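Local coordinates for giding protein-mglB (Thermus thermophilus, PDB 1J3W), which probably acts as a molecular adaptor of the Roadblock/LC7 family and may promote guanine-nucleotide exchange, at residues B[90-95]-B[106-111]; B[17-22]-B[127-132]. All blocks are in the same frame, centred on the assembly; numbering follows the deposited sequence.

Interaction 1: residues B[90-95]-B[106-111]; sequences ERMGLY and VLVFDE
Phe109 O is held by one hydrogen bond and one weaker CA-H...O contact from 90-95. Gly93 N donates to Phe109 O at 2.8 Å, nearly straight (160° at the hydrogen) and in the carbonyl plane, and Met92 CA lies 3.5 Å from Phe109 O. The return bond, Phe109 N to Gly93 O at 3.0 Å, is straight at the hydrogen, but the donor sits above the carbonyl plane. Tyr95 and Leu107 exchange a second reciprocal pair, so Leu94 and Val108 between them form a non-hydrogen-bonded pair. With chi1 at 60°, Phe109 CG takes the crowded position between backbone N and carbonyl carbon, which lays the ring over Gly93: its centroid is 3.8 Å from Gly93 CA, a CH-pi contact over the face. A beta carbon on Gly93 would come 2.4 Å from Phe109 CZ, a clash with the ring where it now lies. An alanine here in place of Phe109 would remove the ring that packs on Leu115 and Val118 of helix 115-135, and would probably loosen the join between hairpin and helix. On the opposite side of the sheet from Phe109 and Tyr95, Leu94 CD1 meets Val106 CG1 at 3.6 Å, while Leu94 and Val108 touch Leu73 and Leu77 of the second subunit, respectively. The glycine-aromatic pair resembles aromatic rescue of glycine, here in an antiparallel beta hairpin of the Roadblock/LC7 sheet.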
ATOM      1  N   GLU B  90       4.444  19.735  -8.171  1.00 16.66           N
ATOM      2  CA  GLU B  90       4.968  20.974  -8.733  1.00 19.24           C
ATOM      3  C   GLU B  90       4.227  22.175  -8.168  1.00 18.67           C
ATOM      4  O   GLU B  90       4.829  23.210  -7.883  1.00 20.97           O
ATOM      5  CB  GLU B  90       4.828  20.960 -10.257  1.00 21.16           C
ATOM      6  CG  GLU B  90       5.783  20.013 -10.971  1.00 29.25           C
ATOM      7  CD  GLU B  90       7.188  20.579 -11.092  1.00 33.23           C
ATOM      8  OE1 GLU B  90       7.817  20.860 -10.050  1.00 36.87           O
ATOM      9  OE2 GLU B  90       7.663  20.746 -12.236  1.00 36.87           O
ATOM     10  N   ARG B  91       2.918  22.026  -8.000  1.00 19.02           N
ATOM     11  CA  ARG B  91       2.088  23.106  -7.487  1.00 20.65           C
ATOM     12  C   ARG B  91       1.326  22.704  -6.228  1.00 18.78           C
ATOM     13  O   ARG B  91       1.279  23.455  -5.251  1.00 21.30           O
ATOM     14  CB  ARG B  91       1.089  23.538  -8.562  1.00 23.44           C
ATOM     15  CG  ARG B  91       1.735  23.988  -9.865  1.00 29.53           C
ATOM     16  CD  ARG B  91       0.696  24.197 -10.959  1.00 33.03           C
ATOM     17  NE  ARG B  91       0.055  22.946 -11.363  1.00 36.72           N
ATOM     18  CZ  ARG B  91       0.684  21.940 -11.965  1.00 38.20           C
ATOM     19  NH1 ARG B  91       1.979  22.032 -12.238  1.00 39.77           N
ATOM     20  NH2 ARG B  91       0.019  20.841 -12.295  1.00 39.76           N
ATOM     21  N   MET B  92       0.740  21.512  -6.258  1.00 15.17           N
ATOM     22  CA  MET B  92      -0.055  21.009  -5.143  1.00 13.96           C
ATOM     23  C   MET B  92       0.731  20.188  -4.130  1.00 13.85           C
ATOM     24  O   MET B  92       1.646  19.449  -4.491  1.00 14.41           O
ATOM     25  CB  MET B  92      -1.203  20.144  -5.663  1.00 14.41           C
ATOM     26  CG  MET B  92      -2.145  20.835  -6.633  1.00 17.71           C
ATOM     27  SD  MET B  92      -2.857  22.339  -5.963  1.00 21.44           S
ATOM     28  CE  MET B  92      -3.801  21.709  -4.627  1.00 20.60           C
ATOM     29  N   GLY B  93       0.337  20.317  -2.866  1.00 11.03           N
ATOM     30  CA  GLY B  93       0.966  19.587  -1.783  1.00 11.54           C
ATOM     31  C   GLY B  93      -0.073  18.993  -0.847  1.00  9.70           C
ATOM     32  O   GLY B  93      -1.236  19.421  -0.814  1.00  9.47           O
ATOM     33  N   LEU B  94       0.358  18.000  -0.079  1.00  9.32           N
ATOM     34  CA  LEU B  94      -0.504  17.309   0.866  1.00  9.69           C
ATOM     35  C   LEU B  94       0.228  17.129   2.188  1.00 10.59           C
ATOM     36  O   LEU B  94       1.365  16.662   2.217  1.00 11.13           O
ATOM     37  CB  LEU B  94      -0.884  15.937   0.294  1.00 12.04           C
ATOM     38  CG  LEU B  94      -1.783  15.005   1.103  1.00 15.17           C
ATOM     39  CD1 LEU B  94      -3.183  15.580   1.171  1.00 17.74           C
ATOM     40  CD2 LEU B  94      -1.810  13.631   0.438  1.00 15.72           C
ATOM     41  N   TYR B  95      -0.422  17.524   3.275  1.00  9.05           N
ATOM     42  CA  TYR B  95       0.129  17.385   4.618  1.00  8.52           C
ATOM     43  C   TYR B  95      -0.828  16.499   5.398  1.00 10.58           C
ATOM     44  O   TYR B  95      -2.030  16.762   5.439  1.00 10.53           O
ATOM     45  CB  TYR B  95       0.217  18.747   5.311  1.00  9.94           C
ATOM     46  CG  TYR B  95       0.633  18.682   6.763  1.00  9.83           C
ATOM     47  CD1 TYR B  95       1.976  18.626   7.120  1.00 12.73           C
ATOM     48  CD2 TYR B  95      -0.322  18.669   7.782  1.00 11.96           C
ATOM     49  CE1 TYR B  95       2.367  18.560   8.453  1.00 12.69           C
ATOM     50  CE2 TYR B  95       0.060  18.601   9.125  1.00 12.59           C
ATOM     51  CZ  TYR B  95       1.405  18.547   9.449  1.00 13.57           C
ATOM     52  OH  TYR B  95       1.796  18.462  10.769  1.00 15.90           O
ATOM     53  N   VAL B 106      -5.793  16.235   7.487  1.00  9.37           N
ATOM     54  CA  VAL B 106      -5.339  16.339   6.105  1.00  8.98           C
ATOM     55  C   VAL B 106      -5.452  17.785   5.622  1.00  9.04           C
ATOM     56  O   VAL B 106      -6.498  18.409   5.771  1.00  9.08           O
ATOM     57  CB  VAL B 106      -6.197  15.462   5.163  1.00  8.27           C
ATOM     58  CG1 VAL B 106      -5.690  15.585   3.728  1.00  9.59           C
ATOM     59  CG2 VAL B 106      -6.166  14.003   5.629  1.00 11.44           C
ATOM     60  N   LEU B 107      -4.365  18.322   5.076  1.00  9.33           N
ATOM     61  CA  LEU B 107      -4.385  19.674   4.525  1.00  7.78           C
ATOM     62  C   LEU B 107      -3.916  19.593   3.084  1.00  8.41           C
ATOM     63  O   LEU B 107      -2.875  19.001   2.796  1.00  9.22           O
ATOM     64  CB  LEU B 107      -3.454  20.617   5.293  1.00  8.96           C
ATOM     65  CG  LEU B 107      -3.771  20.893   6.763  1.00  8.51           C
ATOM     66  CD1 LEU B 107      -2.719  21.825   7.360  1.00 10.68           C
ATOM     67  CD2 LEU B 107      -5.155  21.531   6.875  1.00 10.90           C
ATOM     68  N   VAL B 108      -4.701  20.161   2.178  1.00  8.57           N
ATOM     69  CA  VAL B 108      -4.347  20.202   0.762  1.00  9.07           C
ATOM     70  C   VAL B 108      -3.996  21.659   0.506  1.00  9.66           C
ATOM     71  O   VAL B 108      -4.775  22.558   0.841  1.00  9.25           O
ATOM     72  CB  VAL B 108      -5.528  19.796  -0.135  1.00  9.20           C
ATOM     73  CG1 VAL B 108      -5.165  20.017  -1.604  1.00 10.10           C
ATOM     74  CG2 VAL B 108      -5.887  18.339   0.116  1.00 12.49           C
ATOM     75  N   PHE B 109      -2.832  21.898  -0.086  1.00  9.31           N
ATOM     76  CA  PHE B 109      -2.405  23.271  -0.309  1.00  9.56           C
ATOM     77  C   PHE B 109      -1.716  23.465  -1.644  1.00 11.71           C
ATOM     78  O   PHE B 109      -1.332  22.498  -2.303  1.00 13.05           O
ATOM     79  CB  PHE B 109      -1.474  23.701   0.839  1.00 11.56           C
ATOM     80  CG  PHE B 109      -0.222  22.859   0.974  1.00 10.91           C
ATOM     81  CD1 PHE B 109       0.957  23.228   0.330  1.00 12.10           C
ATOM     82  CD2 PHE B 109      -0.222  21.698   1.750  1.00 12.18           C
ATOM     83  CE1 PHE B 109       2.119  22.453   0.455  1.00 13.85           C
ATOM     84  CE2 PHE B 109       0.930  20.918   1.882  1.00 12.12           C
ATOM     85  CZ  PHE B 109       2.100  21.294   1.236  1.00 13.14           C
ATOM     86  N   ASP B 110      -1.601  24.722  -2.055  1.00 11.39           N
ATOM     87  CA  ASP B 110      -0.921  25.056  -3.298  1.00 12.90           C
ATOM     88  C   ASP B 110       0.230  26.004  -2.972  1.00 13.63           C
ATOM     89  O   ASP B 110       0.621  26.131  -1.806  1.00 13.50           O
ATOM     90  CB  ASP B 110      -1.906  25.644  -4.334  1.00 13.48           C
ATOM     91  CG  ASP B 110      -2.564  26.935  -3.882  1.00 13.81           C
ATOM     92  OD1 ASP B 110      -3.678  27.230  -4.367  1.00 15.49           O
ATOM     93  OD2 ASP B 110      -1.976  27.662  -3.070  1.00 13.92           O
ATOM     94  N   GLU B 111       0.791  26.653  -3.987  1.00 15.01           N
ATOM     95  CA  GLU B 111       1.924  27.545  -3.764  1.00 17.80           C
ATOM     96  C   GLU B 111       1.643  28.745  -2.870  1.00 16.17           C
ATOM     97  O   GLU B 111       2.575  29.369  -2.364  1.00 17.36           O
ATOM     98  CB  GLU B 111       2.488  28.041  -5.102  1.00 21.40           C
ATOM     99  CG  GLU B 111       1.451  28.663  -6.014  1.00 27.20           C
ATOM    100  CD  GLU B 111       0.972  27.701  -7.076  1.00 30.90           C
ATOM    101  OE1 GLU B 111       1.704  27.515  -8.073  1.00 32.20           O
ATOM    102  OE2 GLU B 111      -0.125  27.122  -6.909  1.00 30.42           O
TER

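Interaction 2: residues B[17-22]-B[127-132]; sequences VEVLEE and EALARI
Helices 10-27 and 115-135 form an antiparallel pair lying against the beta sheet of the Roadblock/LC7 fold. The antiparallel pairing follows from a closest axis approach of 10.1 Å and an angle of 172° between the N-to-C directions of the two short segments. Val19, whose beta carbon points at the partner helix, takes part in three of the four residue contacts. Its CB comes 4.2 Å from Leu129 CD2. From there the two methyls diverge: CG1, anti to the backbone N, runs along Leu129 and reaches Leu129 CG at 4.0 Å, the two side chains sliding past each other in opposite directions. CG2, anti to the carbonyl carbon, lies between two residues one helical turn apart. It meets Ala128 CB at 4.0 Å and, tip to tip, Ile132 CD1 at 3.9 Å. All of these approaches are between carbon atoms, so the helices are joined here by apolar packing. Nearer the sheet, Leu20 and Leu129 both rest on Leu105 of strand 103-109, and Leu129 also touches Leu34 of strand 31-36. These two leucines thus link the helix pair to the strands beneath it. They cross at about a right angle, with Leu20 CD2 4.1 Å from Leu129 CD1.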
ATOM      1  N   VAL B  17     -14.523  21.684  13.739  1.00 14.27           N
ATOM      2  CA  VAL B  17     -14.689  22.566  12.593  1.00 15.92           C
ATOM      3  C   VAL B  17     -13.970  23.894  12.814  1.00 15.17           C
ATOM      4  O   VAL B  17     -13.351  24.432  11.893  1.00 15.21           O
ATOM      5  CB  VAL B  17     -16.181  22.819  12.312  1.00 20.37           C
ATOM      6  CG1 VAL B  17     -16.350  24.036  11.427  1.00 22.78           C
ATOM      7  CG2 VAL B  17     -16.781  21.593  11.643  1.00 20.91           C
ATOM      8  N   GLU B  18     -14.053  24.427  14.029  1.00 14.50           N
ATOM      9  CA  GLU B  18     -13.385  25.682  14.343  1.00 15.53           C
ATOM     10  C   GLU B  18     -11.879  25.539  14.134  1.00 13.93           C
ATOM     11  O   GLU B  18     -11.236  26.438  13.586  1.00 15.01           O
ATOM     12  CB  GLU B  18     -13.705  26.098  15.780  1.00 17.44           C
ATOM     13  CG  GLU B  18     -15.016  26.862  15.889  1.00 23.79           C
ATOM     14  CD  GLU B  18     -15.632  26.786  17.270  1.00 26.08           C
ATOM     15  OE1 GLU B  18     -14.871  26.675  18.255  1.00 29.58           O
ATOM     16  OE2 GLU B  18     -16.879  26.848  17.368  1.00 28.55           O
ATOM     17  N   VAL B  19     -11.318  24.408  14.554  1.00 12.52           N
ATOM     18  CA  VAL B  19      -9.891  24.174  14.368  1.00 11.46           C
ATOM     19  C   VAL B  19      -9.578  24.154  12.873  1.00 10.97           C
ATOM     20  O   VAL B  19      -8.612  24.776  12.425  1.00 10.84           O
ATOM     21  CB  VAL B  19      -9.440  22.831  14.981  1.00 12.49           C
ATOM     22  CG1 VAL B  19      -7.983  22.561  14.617  1.00 13.83           C
ATOM     23  CG2 VAL B  19      -9.597  22.866  16.498  1.00 15.34           C
ATOM     24  N   LEU B  20     -10.400  23.457  12.095  1.00 10.66           N
ATOM     25  CA  LEU B  20     -10.159  23.373  10.655  1.00  9.73           C
ATOM     26  C   LEU B  20     -10.221  24.738   9.989  1.00 10.19           C
ATOM     27  O   LEU B  20      -9.368  25.064   9.163  1.00  9.88           O
ATOM     28  CB  LEU B  20     -11.159  22.421   9.988  1.00  9.54           C
ATOM     29  CG  LEU B  20     -11.098  20.954  10.428  1.00 10.32           C
ATOM     30  CD1 LEU B  20     -12.158  20.173   9.684  1.00 12.16           C
ATOM     31  CD2 LEU B  20      -9.718  20.362  10.155  1.00 10.00           C
ATOM     32  N   GLU B  21     -11.222  25.537  10.350  1.00 10.23           N
ATOM     33  CA  GLU B  21     -11.374  26.870   9.780  1.00 12.57           C
ATOM     34  C   GLU B  21     -10.190  27.767  10.122  1.00 12.08           C
ATOM     35  O   GLU B  21      -9.658  28.468   9.255  1.00 12.47           O
ATOM     36  CB  GLU B  21     -12.673  27.508  10.281  1.00 14.30           C
ATOM     37  CG  GLU B  21     -13.921  26.849   9.719  1.00 20.59           C
ATOM     38  CD  GLU B  21     -15.195  27.321  10.391  1.00 23.94           C
ATOM     39  OE1 GLU B  21     -16.285  27.034   9.852  1.00 27.06           O
ATOM     40  OE2 GLU B  21     -15.110  27.967  11.457  1.00 26.65           O
ATOM     41  N   GLU B  22      -9.780  27.747  11.384  1.00 11.65           N
ATOM     42  CA  GLU B  22      -8.656  28.560  11.830  1.00 12.74           C
ATOM     43  C   GLU B  22      -7.373  28.124  11.130  1.00 12.06           C
ATOM     44  O   GLU B  22      -6.554  28.955  10.736  1.00 12.01           O
ATOM     45  CB  GLU B  22      -8.486  28.433  13.347  1.00 15.71           C
ATOM     46  CG  GLU B  22      -9.664  28.984  14.140  1.00 22.04           C
ATOM     47  CD  GLU B  22      -9.578  28.652  15.617  1.00 26.34           C
ATOM     48  OE1 GLU B  22     -10.472  29.084  16.377  1.00 29.26           O
ATOM     49  OE2 GLU B  22      -8.621  27.956  16.018  1.00 30.07           O
ATOM     50  N   GLU B 127      -2.860  18.297  17.098  1.00 13.98           N
ATOM     51  CA  GLU B 127      -2.907  18.078  18.540  1.00 16.48           C
ATOM     52  C   GLU B 127      -4.260  18.487  19.106  1.00 17.27           C
ATOM     53  O   GLU B 127      -4.824  17.798  19.961  1.00 17.33           O
ATOM     54  CB  GLU B 127      -1.822  18.866  19.266  1.00 20.36           C
ATOM     55  CG  GLU B 127      -1.995  18.770  20.773  1.00 26.33           C
ATOM     56  CD  GLU B 127      -1.022  19.622  21.539  1.00 31.52           C
ATOM     57  OE1 GLU B 127      -0.970  20.844  21.281  1.00 34.62           O
ATOM     58  OE2 GLU B 127      -0.316  19.066  22.408  1.00 35.10           O
ATOM     59  N   ALA B 128      -4.779  19.619  18.640  1.00 14.87           N
ATOM     60  CA  ALA B 128      -6.070  20.095  19.116  1.00 15.48           C
ATOM     61  C   ALA B 128      -7.159  19.090  18.761  1.00 15.73           C
ATOM     62  O   ALA B 128      -8.041  18.800  19.568  1.00 17.32           O
ATOM     63  CB  ALA B 128      -6.388  21.447  18.504  1.00 15.52           C
ATOM     64  N   LEU B 129      -7.091  18.553  17.547  1.00 14.44           N
ATOM     65  CA  LEU B 129      -8.080  17.588  17.097  1.00 15.26           C
ATOM     66  C   LEU B 129      -7.942  16.259  17.826  1.00 17.06           C
ATOM     67  O   LEU B 129      -8.929  15.552  18.019  1.00 18.22           O
ATOM     68  CB  LEU B 129      -7.961  17.389  15.583  1.00 14.37           C
ATOM     69  CG  LEU B 129      -8.408  18.617  14.784  1.00 14.72           C
ATOM     70  CD1 LEU B 129      -7.844  18.566  13.373  1.00 14.11           C
ATOM     71  CD2 LEU B 129      -9.926  18.680  14.757  1.00 14.04           C
ATOM     72  N   ALA B 130      -6.720  15.925  18.229  1.00 16.87           N
ATOM     73  CA  ALA B 130      -6.481  14.684  18.957  1.00 18.31           C
ATOM     74  C   ALA B 130      -7.252  14.744  20.274  1.00 20.93           C
ATOM     75  O   ALA B 130      -7.885  13.768  20.679  1.00 22.87           O
ATOM     76  CB  ALA B 130      -4.995  14.508  19.225  1.00 18.27           C
ATOM     77  N   ARG B 131      -7.206  15.899  20.931  1.00 23.29           N
ATOM     78  CA  ARG B 131      -7.907  16.078  22.199  1.00 26.53           C
ATOM     79  C   ARG B 131      -9.420  16.042  22.020  1.00 27.75           C
ATOM     80  O   ARG B 131     -10.139  15.468  22.839  1.00 27.90           O
ATOM     81  CB  ARG B 131      -7.504  17.403  22.852  1.00 28.59           C
ATOM     82  CG  ARG B 131      -6.072  17.441  23.350  1.00 33.36           C
ATOM     83  CD  ARG B 131      -5.890  18.530  24.398  1.00 37.00           C
ATOM     84  NE  ARG B 131      -4.557  18.499  24.997  1.00 40.78           N
ATOM     85  CZ  ARG B 131      -4.202  19.197  26.071  1.00 41.36           C
ATOM     86  NH1 ARG B 131      -5.081  19.989  26.673  1.00 42.75           N
ATOM     87  NH2 ARG B 131      -2.967  19.105  26.544  1.00 42.48           N
ATOM     88  N   ILE B 132      -9.900  16.657  20.945  1.00 28.02           N
ATOM     89  CA  ILE B 132     -11.329  16.693  20.655  1.00 29.33           C
ATOM     90  C   ILE B 132     -11.862  15.299  20.329  1.00 31.84           C
ATOM     91  O   ILE B 132     -12.926  14.901  20.806  1.00 31.75           O
ATOM     92  CB  ILE B 132     -11.624  17.628  19.460  1.00 27.63           C
ATOM     93  CG1 ILE B 132     -11.208  19.058  19.808  1.00 26.58           C
ATOM     94  CG2 ILE B 132     -13.102  17.572  19.099  1.00 28.38           C
ATOM     95  CD1 ILE B 132     -11.306  20.026  18.643  1.00 25.00           C
TER

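How the interactions relate
Along the chain the order is 17-22, 90-95, 106-111, 127-132, so both segments of interaction 1 fall between the two that meet in interaction 2. Their centres lie 19 Å apart and their nearest atoms about 6 Å, without touching. The connection runs through shared elements: strand 103-109 supplies one side of interaction 1 and leads into helix 115-135, which supplies one side of interaction 2. That helix also packs on Tyr95 and Phe109 of the hairpin. Interaction 2 thus pairs helices near the two ends of the modelled chain on the sheet, whereas interaction 1 joins two neighbouring strands within the sheet and faces the second subunit, which leaves the segments of interaction 2 untouched.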